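Local coordinates for protein endo-arabinase (Bacteroides thetaiotaomicron, PDB 5C0P) that probably hydrolyses O-glycosidic bonds in arabinan, as a magnesium-binding glycoside hydrolase of family 43, at residues L48-Y53 / L94-S99; F80-V85 / G259-V264; L220-R225 / Y231-A236; Y276-S281 / H285-P290. All coordinates share one frame; numbering follows the deposited sequence. Where two conformers were deposited one is given.

How the contacts relate
The family 43 fold is a five-bladed beta-propeller, and the four contacts sample four of its blades. Contact 1 links the sheet of strand 50-55 to the sheet of strand 91-100. Contact 2 begins on strand 78-88, the neighbour of strand 91-100, and reaches strand 260-266 through a magnesium ion. Contact 3 is a hairpin nested in the chain between the two segments of contact 2. Contact 4 follows contact 2 and shares its second sheet. The centres of contacts 3 and 4 are about 13 Å apart, and contacts 2, 3 and 4 touch around residues 259-262. The centres of contacts 1 and 3 are about 22 Å apart. The metal site joins blades from distant parts of the chain near its centre.

Contact 1: L48-Y53 / L94-S99; sequences LKIRVY and LFTTFS
This contact joins two adjacent blades of the five-bladed beta-propeller of family 43. Strand 50-55 belongs to one sheet and strand 91-100 to the next. The strands do not pair. The CA atoms of I50 and T96 are 9.1 Å apart, and no hydrogen bond crosses. I50 alone bridges the gap from its side. Its CB points toward the other strand, and one branch, CG1 and CD1, meets two residues there. CG1 of I50 lies 4.4 Å from CD2 of L94. In I50, CG1 sits beside the backbone N and anti to the carbonyl carbon (chi1 -54°), and CD1 extends from it toward T96. L94 and T96 both point their CB atoms back toward I50, with F95 between them in sequence. P83 of strand 78-88 also packs on L94 and T96, and H43 of strand 39-45 touches I50. The contact is buried and small, with 111 Å² lost between the segments. The hydroxyl OG1 of T96 is buried here and has no hydrogen-bond partner in the model. The methyl of T96 makes the nearest approach to the isoleucine. T96 and I50 approach tip to tip, with CG2 of T96 4.2 Å from CD1 of I50.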
loop_
_atom_site.group_PDB
_atom_site.type_symbol
_atom_site.label_atom_id
_atom_site.label_comp_id
_atom_site.label_asym_id
_atom_site.label_seq_id
_atom_site.Cartn_x
_atom_site.Cartn_y
_atom_site.Cartn_z
ATOM N N LEU A 48 11.055 -13.239 2.366
ATOM C CA LEU A 48 10.284 -14.449 2.026
ATOM C C LEU A 48 9.394 -14.913 3.183
ATOM O O LEU A 48 9.110 -16.109 3.342
ATOM C CB LEU A 48 11.197 -15.573 1.524
ATOM C CG LEU A 48 11.931 -15.198 0.228
ATOM C CD1 LEU A 48 12.820 -16.330 -0.268
ATOM C CD2 LEU A 48 10.915 -14.822 -0.840
ATOM N N LYS A 49 8.968 -13.944 3.983
ATOM C CA LYS A 49 7.981 -14.177 5.029
ATOM C C LYS A 49 7.503 -12.841 5.532
ATOM O O LYS A 49 8.199 -11.835 5.400
ATOM C CB LYS A 49 8.572 -14.988 6.177
ATOM C CG LYS A 49 9.845 -14.426 6.779
ATOM C CD LYS A 49 10.637 -15.547 7.448
ATOM C CE LYS A 49 11.948 -15.055 8.036
ATOM N NZ LYS A 49 12.887 -14.577 7.001
ATOM N N ILE A 50 6.304 -12.828 6.105
ATOM C CA ILE A 50 5.770 -11.606 6.674
ATOM C C ILE A 50 5.881 -11.682 8.190
ATOM O O ILE A 50 5.392 -12.623 8.815
ATOM C CB ILE A 50 4.306 -11.357 6.245
ATOM C CG1 ILE A 50 4.173 -11.397 4.717
ATOM C CG2 ILE A 50 3.776 -10.020 6.806
ATOM C CD1 ILE A 50 5.086 -10.425 3.969
ATOM N N ARG A 51 6.557 -10.688 8.764
ATOM C CA ARG A 51 6.751 -10.580 10.205
ATOM C C ARG A 51 5.771 -9.534 10.717
ATOM O O ARG A 51 5.396 -8.628 9.981
ATOM C CB ARG A 51 8.191 -10.134 10.496
ATOM C CG ARG A 51 8.594 -10.073 11.962
ATOM C CD ARG A 51 9.220 -11.372 12.388
ATOM N NE ARG A 51 9.960 -11.270 13.646
ATOM C CZ ARG A 51 11.281 -11.367 13.737
ATOM N NH1 ARG A 51 11.876 -11.271 14.920
ATOM N NH2 ARG A 51 12.010 -11.566 12.645
ATOM N N VAL A 52 5.338 -9.657 11.969
ATOM C CA VAL A 52 4.429 -8.665 12.523
ATOM C C VAL A 52 4.917 -8.144 13.874
ATOM O O VAL A 52 5.262 -8.913 14.765
ATOM C CB VAL A 52 2.978 -9.215 12.616
ATOM C CG1 VAL A 52 2.927 -10.534 13.387
ATOM C CG2 VAL A 52 2.050 -8.171 13.227
ATOM N N TYR A 53 4.973 -6.822 13.992
ATOM C CA TYR A 53 5.256 -6.174 15.265
ATOM C C TYR A 53 3.984 -5.494 15.745
ATOM O O TYR A 53 3.130 -5.133 14.941
ATOM C CB TYR A 53 6.358 -5.126 15.106
ATOM C CG TYR A 53 7.777 -5.662 14.953
ATOM C CD1 TYR A 53 8.056 -7.030 14.889
ATOM C CD2 TYR A 53 8.847 -4.785 14.904
ATOM C CE1 TYR A 53 9.378 -7.494 14.767
ATOM C CE2 TYR A 53 10.154 -5.240 14.782
ATOM C CZ TYR A 53 10.415 -6.587 14.718
ATOM O OH TYR A 53 11.730 -7.002 14.596
ATOM N N LEU A 94 -4.703 -9.711 4.474
ATOM C CA LEU A 94 -3.351 -9.336 4.089
ATOM C C LEU A 94 -3.277 -9.260 2.565
ATOM O O LEU A 94 -3.625 -10.223 1.868
ATOM C CB LEU A 94 -2.378 -10.410 4.604
ATOM C CG LEU A 94 -0.929 -10.399 4.124
ATOM C CD1 LEU A 94 -0.229 -9.180 4.704
ATOM C CD2 LEU A 94 -0.211 -11.673 4.552
ATOM N N PHE A 95 -2.857 -8.106 2.056
ATOM C CA PHE A 95 -2.643 -7.889 0.627
ATOM C C PHE A 95 -1.124 -7.785 0.422
ATOM O O PHE A 95 -0.495 -6.825 0.891
ATOM C CB PHE A 95 -3.277 -6.558 0.191
ATOM C CG PHE A 95 -4.780 -6.590 0.032
ATOM C CD1 PHE A 95 -5.614 -6.997 1.070
ATOM C CD2 PHE A 95 -5.364 -6.140 -1.147
ATOM C CE1 PHE A 95 -7.007 -7.005 0.903
ATOM C CE2 PHE A 95 -6.743 -6.124 -1.314
ATOM C CZ PHE A 95 -7.571 -6.566 -0.291
ATOM N N THR A 96 -0.529 -8.760 -0.261
ATOM C CA THR A 96 0.923 -8.800 -0.454
ATOM C C THR A 96 1.236 -9.188 -1.894
ATOM O O THR A 96 0.449 -9.886 -2.541
ATOM C CB THR A 96 1.594 -9.796 0.535
ATOM O OG1 THR A 96 1.313 -9.375 1.877
ATOM C CG2 THR A 96 3.113 -9.845 0.363
ATOM N N THR A 97 2.374 -8.724 -2.398
ATOM C CA THR A 97 2.734 -8.964 -3.788
ATOM C C THR A 97 3.758 -10.094 -3.907
ATOM O O THR A 97 4.750 -10.149 -3.175
ATOM C CB THR A 97 3.236 -7.662 -4.438
ATOM O OG1 THR A 97 2.154 -6.712 -4.469
ATOM C CG2 THR A 97 3.737 -7.914 -5.848
ATOM N N PHE A 98 3.500 -11.014 -4.839
ATOM C CA PHE A 98 4.335 -12.191 -5.018
ATOM C C PHE A 98 4.577 -12.420 -6.498
ATOM O O PHE A 98 3.908 -11.831 -7.339
ATOM C CB PHE A 98 3.631 -13.451 -4.479
ATOM C CG PHE A 98 3.180 -13.354 -3.042
ATOM C CD1 PHE A 98 4.036 -13.700 -1.997
ATOM C CD2 PHE A 98 1.877 -12.971 -2.741
ATOM C CE1 PHE A 98 3.604 -13.626 -0.666
ATOM C CE2 PHE A 98 1.432 -12.898 -1.417
ATOM C CZ PHE A 98 2.301 -13.231 -0.378
ATOM N N SER A 99 5.517 -13.302 -6.814
ATOM C CA SER A 99 5.662 -13.817 -8.164
ATOM C C SER A 99 6.164 -15.253 -8.071
ATOM O O SER A 99 6.458 -15.749 -6.983
ATOM C CB SER A 99 6.628 -12.967 -8.992
ATOM O OG SER A 99 7.947 -13.025 -8.479
#

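Contact 2: F80-V85 / G259-V264; sequences FWAPDV and GGHAMV. With MG (magnesium ion), chain C.
D84 and H261 meet through a magnesium ion. OD1 of D84 binds the metal at 2.1 Å, and NE2 of H261 binds it at 2.2 Å. Four waters complete six ligands around the ion. OD1 of D84 is 4.3 Å from NE2 of H261 and lies at the ring edge, near the imidazole plane. No hydrogen bond joins the two segments directly. CB of A82 also packs against the imidazole, 3.6 Å from CE1 of H261, in an oblique approach. The waters carry the grip to the backbone of 80-85. One donates to O of A82 at 2.7 Å, and a second donates to O of P83 at 2.8 Å. A third donates to OD2 of D84, so one carboxylate oxygen holds the metal and the other holds a metal-bound water. OD2 also has a weak hydrogen bond with Y86 OH. The ring of H261 is placed by a first torsion that sets CG anti to the backbone N (chi1 -163°). Its backbone N is hydrogen-bonded to S222 OG. ND1 of H261 binds a Tris molecule, probably from the crystallisation liquor. D136, predicted to tune the catalytic glutamate, packs on both H261 and A82. Further back, F80 and W81 both face T97 in a G1 beta bulge. Strands of two different blades thus meet at the central metal site of a beta-propeller, consistent with the active-site centre of family 43 enzymes.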
loop_
_atom_site.group_PDB
_atom_site.type_symbol
_atom_site.label_atom_id
_atom_site.label_comp_id
_atom_site.label_asym_id
_atom_site.label_seq_id
_atom_site.Cartn_x
_atom_site.Cartn_y
_atom_site.Cartn_z
ATOM N N PHE A 80 7.188 -11.318 -1.741
ATOM C CA PHE A 80 6.575 -10.965 -0.445
ATOM C C PHE A 80 6.628 -9.453 -0.200
ATOM O O PHE A 80 6.878 -9.002 0.916
ATOM C CB PHE A 80 7.253 -11.697 0.732
ATOM C CG PHE A 80 6.911 -13.166 0.833
ATOM C CD1 PHE A 80 6.226 -13.652 1.938
ATOM C CD2 PHE A 80 7.270 -14.052 -0.174
ATOM C CE1 PHE A 80 5.900 -14.999 2.038
ATOM C CE2 PHE A 80 6.949 -15.410 -0.085
ATOM C CZ PHE A 80 6.261 -15.876 1.031
ATOM N N TRP A 81 6.386 -8.675 -1.250
ATOM C CA TRP A 81 6.566 -7.226 -1.177
ATOM C C TRP A 81 5.387 -6.493 -0.574
ATOM O O TRP A 81 4.223 -6.805 -0.861
ATOM C CB TRP A 81 6.810 -6.636 -2.564
ATOM C CG TRP A 81 8.103 -7.024 -3.202
ATOM C CD1 TRP A 81 9.155 -7.675 -2.622
ATOM C CD2 TRP A 81 8.478 -6.774 -4.558
ATOM N NE1 TRP A 81 10.165 -7.838 -3.539
ATOM C CE2 TRP A 81 9.770 -7.304 -4.736
ATOM C CE3 TRP A 81 7.840 -6.158 -5.640
ATOM C CZ2 TRP A 81 10.445 -7.226 -5.958
ATOM C CZ3 TRP A 81 8.502 -6.094 -6.852
ATOM C CH2 TRP A 81 9.793 -6.623 -7.002
ATOM N N ALA A 82 5.716 -5.506 0.259
ATOM C CA ALA A 82 4.789 -4.458 0.678
ATOM C C ALA A 82 3.428 -4.935 1.177
ATOM O O ALA A 82 2.396 -4.641 0.583
ATOM C CB ALA A 82 4.626 -3.438 -0.458
ATOM N N PRO A 83 3.415 -5.653 2.298
ATOM C CA PRO A 83 2.124 -6.066 2.853
ATOM C C PRO A 83 1.285 -4.885 3.371
ATOM O O PRO A 83 1.823 -3.915 3.929
ATOM C CB PRO A 83 2.533 -6.983 4.012
ATOM C CG PRO A 83 3.935 -6.528 4.383
ATOM C CD PRO A 83 4.566 -6.124 3.096
ATOM N N ASP A 84 -0.030 -4.986 3.166
ATOM C CA ASP A 84 -1.030 -4.140 3.817
ATOM C C ASP A 84 -1.939 -5.100 4.572
ATOM O O ASP A 84 -2.153 -6.232 4.116
ATOM C CB ASP A 84 -1.935 -3.455 2.789
ATOM C CG ASP A 84 -1.263 -2.338 2.003
ATOM O OD1 ASP A 84 -0.042 -2.093 2.125
ATOM O OD2 ASP A 84 -2.015 -1.695 1.236
ATOM N N VAL A 85 -2.518 -4.668 5.691
ATOM C CA VAL A 85 -3.504 -5.504 6.375
ATOM C C VAL A 85 -4.739 -4.691 6.727
ATOM O O VAL A 85 -4.631 -3.614 7.326
ATOM C CB VAL A 85 -2.927 -6.183 7.657
ATOM C CG1 VAL A 85 -4.007 -6.995 8.370
ATOM C CG2 VAL A 85 -1.766 -7.088 7.289
ATOM N N GLY A 259 11.552 9.664 0.734
ATOM C CA GLY A 259 10.665 8.676 1.315
ATOM C C GLY A 259 9.429 8.405 0.485
ATOM O O GLY A 259 9.027 9.223 -0.342
ATOM N N GLY A 260 8.793 7.259 0.708
ATOM C CA GLY A 260 7.568 6.967 -0.017
ATOM C C GLY A 260 6.863 5.707 0.433
ATOM O O GLY A 260 7.172 5.145 1.487
ATOM N N HIS A 261 5.923 5.263 -0.398
ATOM C CA HIS A 261 4.974 4.196 -0.078
ATOM C C HIS A 261 4.218 4.512 1.207
ATOM O O HIS A 261 4.421 3.888 2.262
ATOM C CB HIS A 261 5.619 2.806 -0.037
ATOM C CG HIS A 261 4.618 1.693 -0.119
ATOM N ND1 HIS A 261 4.560 0.824 -1.186
ATOM C CD2 HIS A 261 3.611 1.343 0.712
ATOM C CE1 HIS A 261 3.567 -0.030 -0.996
ATOM N NE2 HIS A 261 2.971 0.263 0.141
ATOM N N ALA A 262 3.337 5.500 1.097
ATOM C CA ALA A 262 2.626 6.055 2.239
ATOM C C ALA A 262 1.192 5.577 2.315
ATOM O O ALA A 262 0.563 5.261 1.298
ATOM C CB ALA A 262 2.644 7.578 2.177
HETATM N N MSE A 263 0.677 5.531 3.537
HETATM C CA MSE A 263 -0.753 5.407 3.765
HETATM C C MSE A 263 -1.111 6.339 4.925
HETATM O O MSE A 263 -0.228 6.830 5.648
HETATM C CB MSE A 263 -1.162 3.946 4.033
HETATM C CG MSE A 263 -0.340 3.251 5.122
HETATM SE SE MSE A 263 -0.914 3.628 6.950
HETATM C CE MSE A 263 -2.643 2.736 6.873
ATOM N N VAL A 264 -2.393 6.632 5.077
ATOM C CA VAL A 264 -2.851 7.454 6.188
ATOM C C VAL A 264 -3.865 6.690 7.028
ATOM O O VAL A 264 -4.569 5.791 6.540
ATOM C CB VAL A 264 -3.446 8.804 5.721
ATOM C CG1 VAL A 264 -2.378 9.652 5.020
ATOM C CG2 VAL A 264 -4.625 8.577 4.801
HETATM MG MG MG C . 1.296 -0.807 1.091
HETATM O O HOH W 1 1.432 -2.325 -0.384
HETATM O O HOH W 2 2.683 -1.679 2.415
HETATM O O HOH W 3 -0.325 -0.093 -0.037
HETATM O O HOH W 4 0.933 0.911 2.278
#

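Contact 3: L220-R225 / Y231-A236; sequences LWSSFR and YAIGQA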
loop_
_atom_site.group_PDB
_atom_site.type_symbol
_atom_site.label_atom_id
_atom_site.label_comp_id
_atom_site.label_asym_id
_atom_site.label_seq_id
_atom_site.Cartn_x
_atom_site.Cartn_y
_atom_site.Cartn_z
ATOM N N LEU A 220 -2.899 9.014 -2.495
ATOM C CA LEU A 220 -1.453 9.088 -2.362
ATOM C C LEU A 220 -0.839 7.987 -3.208
ATOM O O LEU A 220 -1.422 6.907 -3.380
ATOM C CB LEU A 220 -1.032 8.909 -0.904
ATOM C CG LEU A 220 -1.582 9.955 0.065
ATOM C CD1 LEU A 220 -1.104 9.629 1.475
ATOM C CD2 LEU A 220 -1.153 11.356 -0.336
ATOM N N TRP A 221 0.338 8.262 -3.752
ATOM C CA TRP A 221 1.085 7.262 -4.499
ATOM C C TRP A 221 2.528 7.716 -4.594
ATOM O O TRP A 221 2.837 8.864 -4.274
ATOM C CB TRP A 221 0.468 7.038 -5.888
ATOM C CG TRP A 221 0.482 8.238 -6.793
ATOM C CD1 TRP A 221 -0.302 9.350 -6.703
ATOM C CD2 TRP A 221 1.305 8.415 -7.948
ATOM N NE1 TRP A 221 -0.003 10.224 -7.729
ATOM C CE2 TRP A 221 0.981 9.668 -8.505
ATOM C CE3 TRP A 221 2.289 7.634 -8.558
ATOM C CZ2 TRP A 221 1.618 10.160 -9.654
ATOM C CZ3 TRP A 221 2.920 8.122 -9.694
ATOM C CH2 TRP A 221 2.577 9.370 -10.232
ATOM N N SER A 222 3.416 6.825 -5.023
ATOM C CA SER A 222 4.834 7.165 -5.075
ATOM C C SER A 222 5.486 6.969 -6.432
ATOM O O SER A 222 5.111 6.085 -7.209
ATOM C CB SER A 222 5.617 6.376 -4.027
ATOM O OG SER A 222 5.380 6.900 -2.733
ATOM N N SER A 223 6.485 7.810 -6.685
ATOM C CA SER A 223 7.332 7.735 -7.865
ATOM C C SER A 223 8.619 8.482 -7.566
ATOM O O SER A 223 8.873 8.849 -6.423
ATOM C CB SER A 223 6.617 8.332 -9.085
ATOM O OG SER A 223 7.242 7.924 -10.285
ATOM N N PHE A 224 9.434 8.711 -8.589
ATOM C CA PHE A 224 10.677 9.461 -8.420
ATOM C C PHE A 224 10.538 10.867 -8.983
ATOM O O PHE A 224 9.875 11.065 -9.999
ATOM C CB PHE A 224 11.841 8.701 -9.065
ATOM C CG PHE A 224 12.160 7.421 -8.362
ATOM C CD1 PHE A 224 11.487 6.247 -8.684
ATOM C CD2 PHE A 224 13.084 7.403 -7.326
ATOM C CE1 PHE A 224 11.763 5.067 -8.004
ATOM C CE2 PHE A 224 13.367 6.227 -6.648
ATOM C CZ PHE A 224 12.703 5.060 -6.988
ATOM N N ARG A 225 11.162 11.837 -8.314
ATOM C CA ARG A 225 11.062 13.251 -8.686
ATOM C C ARG A 225 12.024 13.610 -9.799
ATOM O O ARG A 225 13.176 13.174 -9.788
ATOM C CB ARG A 225 11.409 14.147 -7.493
ATOM C CG ARG A 225 10.551 13.931 -6.285
ATOM C CD ARG A 225 10.466 15.193 -5.443
ATOM N NE ARG A 225 11.747 15.676 -4.922
ATOM C CZ ARG A 225 11.828 16.605 -3.975
ATOM N NH1 ARG A 225 10.710 17.110 -3.469
ATOM N NH2 ARG A 225 13.004 17.022 -3.524
ATOM N N TYR A 231 12.869 9.468 -4.293
ATOM C CA TYR A 231 11.588 8.805 -4.158
ATOM C C TYR A 231 10.704 9.778 -3.398
ATOM O O TYR A 231 11.199 10.541 -2.552
ATOM C CB TYR A 231 11.788 7.541 -3.340
ATOM C CG TYR A 231 10.679 6.511 -3.382
ATOM C CD1 TYR A 231 10.125 6.087 -4.583
ATOM C CD2 TYR A 231 10.230 5.921 -2.204
ATOM C CE1 TYR A 231 9.126 5.104 -4.599
ATOM C CE2 TYR A 231 9.252 4.941 -2.208
ATOM C CZ TYR A 231 8.696 4.548 -3.402
ATOM O OH TYR A 231 7.733 3.567 -3.396
ATOM N N ALA A 232 9.409 9.774 -3.688
ATOM C CA ALA A 232 8.525 10.770 -3.091
ATOM C C ALA A 232 7.090 10.315 -3.046
ATOM O O ALA A 232 6.708 9.328 -3.692
ATOM C CB ALA A 232 8.621 12.089 -3.857
ATOM N N ILE A 233 6.303 11.056 -2.268
ATOM C CA ILE A 233 4.864 10.858 -2.172
ATOM C C ILE A 233 4.190 11.970 -2.956
ATOM O O ILE A 233 4.447 13.167 -2.713
ATOM C CB ILE A 233 4.391 10.964 -0.711
ATOM C CG1 ILE A 233 5.208 10.029 0.192
ATOM C CG2 ILE A 233 2.892 10.676 -0.621
ATOM C CD1 ILE A 233 5.069 10.361 1.679
ATOM N N GLY A 234 3.354 11.580 -3.915
ATOM C CA GLY A 234 2.537 12.536 -4.636
ATOM C C GLY A 234 1.091 12.371 -4.219
ATOM O O GLY A 234 0.708 11.353 -3.611
ATOM N N GLN A 235 0.282 13.379 -4.509
ATOM C CA GLN A 235 -1.144 13.267 -4.242
ATOM C C GLN A 235 -1.946 13.693 -5.461
ATOM O O GLN A 235 -1.481 14.493 -6.278
ATOM C CB GLN A 235 -1.551 14.088 -3.008
ATOM C CG GLN A 235 -1.449 15.591 -3.176
ATOM C CD GLN A 235 -1.874 16.345 -1.925
ATOM O OE1 GLN A 235 -2.780 15.916 -1.199
ATOM N NE2 GLN A 235 -1.222 17.472 -1.665
ATOM N N ALA A 236 -3.136 13.118 -5.584
ATOM C CA ALA A 236 -4.075 13.484 -6.635
ATOM C C ALA A 236 -5.451 13.574 -6.016
ATOM O O ALA A 236 -5.739 12.887 -5.035
ATOM C CB ALA A 236 -4.063 12.455 -7.749
#
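CG of Y231 stands anti to the backbone N (chi1 -164°), and the ring reaches over to S222 and S223 of the partner strand. F224 turns its CG beside its own backbone N (chi1 -67°), which brings its ring against that of Y231. CD1 of Y231 sits over one face of the F224 ring, toward the rim, 3.7 Å from CZ of F224. The two ring planes meet obliquely at 45°. CZ of Y231 continues to CB of S222 at 3.6 Å, and its OH is hydrogen-bonded to D205. S222 OG donates to O of A232 at 2.9 Å, from above the carbonyl plane. The same carbonyl takes a weak bond from S223 N. At the other end, CD2 of L220 touches CB of Q235 at 3.8 Å and CG2 of I233. The side chains of W221 and A232 lie on the other face of the sheet. The backbone partner of W221 is G234: W221 N donates to O of G234, and G234 N returns a 2.8 Å bond to O of W221. CG of R225 packs on CB of A232 at 3.6 Å, while its guanidinium forms a salt bridge with D228. These pairs form an antiparallel beta hairpin within one propeller blade, and Y231 brings it up to the metal-binding H261.

Contact 4: Y276-S281 / H285-P290; sequences YHAPNS and HPVITP. With GOL (glycerol), chain I.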
loop_
_atom_site.group_PDB
_atom_site.type_symbol
_atom_site.label_atom_id
_atom_site.label_comp_id
_atom_site.label_asym_id
_atom_site.label_seq_id
_atom_site.Cartn_x
_atom_site.Cartn_y
_atom_site.Cartn_z
ATOM N N TYR A 276 5.116 6.132 6.216
ATOM C CA TYR A 276 5.875 5.833 5.001
ATOM C C TYR A 276 7.301 5.507 5.392
ATOM O O TYR A 276 7.656 5.652 6.549
ATOM C CB TYR A 276 5.839 7.009 4.015
ATOM C CG TYR A 276 6.504 8.299 4.456
ATOM C CD1 TYR A 276 7.788 8.627 4.035
ATOM C CD2 TYR A 276 5.818 9.215 5.242
ATOM C CE1 TYR A 276 8.382 9.832 4.407
ATOM C CE2 TYR A 276 6.401 10.421 5.621
ATOM C CZ TYR A 276 7.681 10.715 5.205
ATOM O OH TYR A 276 8.250 11.918 5.581
ATOM N N HIS A 277 8.136 5.078 4.447
ATOM C CA HIS A 277 9.537 4.857 4.806
ATOM C C HIS A 277 10.425 5.925 4.203
ATOM O O HIS A 277 10.107 6.478 3.154
ATOM C CB HIS A 277 10.030 3.458 4.402
ATOM C CG HIS A 277 10.254 3.298 2.928
ATOM N ND1 HIS A 277 9.366 2.635 2.112
ATOM C CD2 HIS A 277 11.253 3.734 2.122
ATOM C CE1 HIS A 277 9.811 2.657 0.866
ATOM N NE2 HIS A 277 10.955 3.328 0.848
ATOM N N ALA A 278 11.533 6.219 4.873
ATOM C CA ALA A 278 12.551 7.115 4.336
ATOM C C ALA A 278 13.880 6.744 4.964
ATOM O O ALA A 278 13.912 6.177 6.052
ATOM C CB ALA A 278 12.206 8.565 4.656
ATOM N N PRO A 279 14.997 7.010 4.268
ATOM C CA PRO A 279 15.099 7.343 2.850
ATOM C C PRO A 279 14.809 6.058 2.078
ATOM O O PRO A 279 14.286 5.100 2.666
ATOM C CB PRO A 279 16.570 7.744 2.697
ATOM C CG PRO A 279 17.270 6.924 3.713
ATOM C CD PRO A 279 16.319 6.825 4.883
ATOM N N ASN A 280 15.144 6.018 0.793
ATOM C CA ASN A 280 14.684 4.911 -0.039
ATOM C C ASN A 280 15.731 3.819 -0.262
ATOM O O ASN A 280 15.519 2.892 -1.038
ATOM C CB ASN A 280 14.144 5.430 -1.373
ATOM C CG ASN A 280 13.348 4.379 -2.124
ATOM O OD1 ASN A 280 12.520 3.669 -1.536
ATOM N ND2 ASN A 280 13.608 4.254 -3.426
ATOM N N SER A 281 16.861 3.931 0.424
ATOM C CA SER A 281 17.900 2.912 0.325
ATOM C C SER A 281 18.747 2.891 1.585
ATOM O O SER A 281 18.796 3.879 2.322
ATOM C CB SER A 281 18.791 3.166 -0.898
ATOM O OG SER A 281 19.414 4.434 -0.816
ATOM N N HIS A 285 13.476 3.419 7.077
ATOM C CA HIS A 285 12.827 3.256 8.375
ATOM C C HIS A 285 11.476 3.960 8.345
ATOM O O HIS A 285 11.257 4.874 7.538
ATOM C CB HIS A 285 13.706 3.849 9.478
ATOM C CG HIS A 285 14.052 5.291 9.260
ATOM N ND1 HIS A 285 15.221 5.684 8.649
ATOM C CD2 HIS A 285 13.373 6.421 9.555
ATOM C CE1 HIS A 285 15.254 7.006 8.584
ATOM N NE2 HIS A 285 14.143 7.478 9.122
ATOM N N PRO A 286 10.548 3.534 9.212
ATOM C CA PRO A 286 9.214 4.140 9.179
ATOM C C PRO A 286 9.201 5.551 9.722
ATOM O O PRO A 286 9.824 5.846 10.743
ATOM C CB PRO A 286 8.377 3.223 10.082
ATOM C CG PRO A 286 9.373 2.508 10.952
ATOM C CD PRO A 286 10.623 2.376 10.120
ATOM N N VAL A 287 8.487 6.411 9.014
ATOM C CA VAL A 287 8.226 7.765 9.450
ATOM C C VAL A 287 6.721 7.817 9.673
ATOM O O VAL A 287 5.941 7.582 8.748
ATOM C CB VAL A 287 8.644 8.770 8.370
ATOM C CG1 VAL A 287 8.300 10.192 8.798
ATOM C CG2 VAL A 287 10.144 8.648 8.079
ATOM N N ILE A 288 6.317 8.047 10.915
ATOM C CA ILE A 288 4.898 8.040 11.271
ATOM C C ILE A 288 4.648 9.351 11.996
ATOM O O ILE A 288 5.131 9.571 13.102
ATOM C CB ILE A 288 4.550 6.851 12.182
ATOM C CG1 ILE A 288 4.991 5.522 11.543
ATOM C CG2 ILE A 288 3.049 6.841 12.487
ATOM C CD1 ILE A 288 4.997 4.333 12.521
ATOM N N THR A 289 3.888 10.237 11.360
ATOM C CA THR A 289 3.775 11.599 11.850
ATOM C C THR A 289 2.389 12.174 11.527
ATOM O O THR A 289 1.726 11.719 10.590
ATOM C CB THR A 289 4.922 12.441 11.234
ATOM O OG1 THR A 289 5.017 13.722 11.866
ATOM C CG2 THR A 289 4.720 12.597 9.745
ATOM N N PRO A 290 1.937 13.167 12.316
ATOM C CA PRO A 290 0.624 13.751 12.018
ATOM C C PRO A 290 0.591 14.385 10.639
ATOM O O PRO A 290 1.600 14.916 10.152
ATOM C CB PRO A 290 0.464 14.829 13.085
ATOM C CG PRO A 290 1.311 14.357 14.229
ATOM C CD PRO A 290 2.492 13.673 13.585
HETATM C C1 GOL I . 4.535 14.769 7.050
HETATM C C2 GOL I . 4.368 14.983 5.549
HETATM O O2 GOL I . 3.040 14.691 5.177
HETATM C C3 GOL I . 5.309 14.063 4.787
HETATM O O3 GOL I . 6.635 14.501 4.973
#
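Strands 276-278 and 285-290 pair antiparallel, with Y276-V287 and A278-H285 as hydrogen-bonded pairs and H277-P286 as the non-hydrogen-bonded pair between them, and V287 N donates to O of Y276 at 2.7 Å and 173°, nearly straight. Y276 and V287 lie side by side and point the same way. CB of V287 stands over one face of the phenol ring, 3.9 Å from its centroid, as a CH-pi contact. CG1 of V287 reaches CZ of Y276 at 3.7 Å. The other methyl, CG2, touches CB of A278 at 4.0 Å. Y276 OH is hydrogen-bonded to D257 and also accepts from a glycerol, probably from the crystallisation liquor. H285 lays its ring over the carbonyl of A278: its CG lies between the backbone N and the carbonyl carbon (chi1 56°), and the ring's face covers O of A278. ND1 of H285 comes close to O of A278 at a poor angle and forms no hydrogen bond with it; its partner is O of T283. CD of P279, which follows a cis peptide bond, meets CE1 of H285 at 3.9 Å. On the other face of the sheet, NE2 of H277 donates to OD1 of N280 at 2.9 Å in its own ring plane, and ND1 of H277 faces the backbone N-H of D28. With both ring nitrogens bonded, the H277 ring is fixed in rotation beside H261, consistent with the proton on NE2.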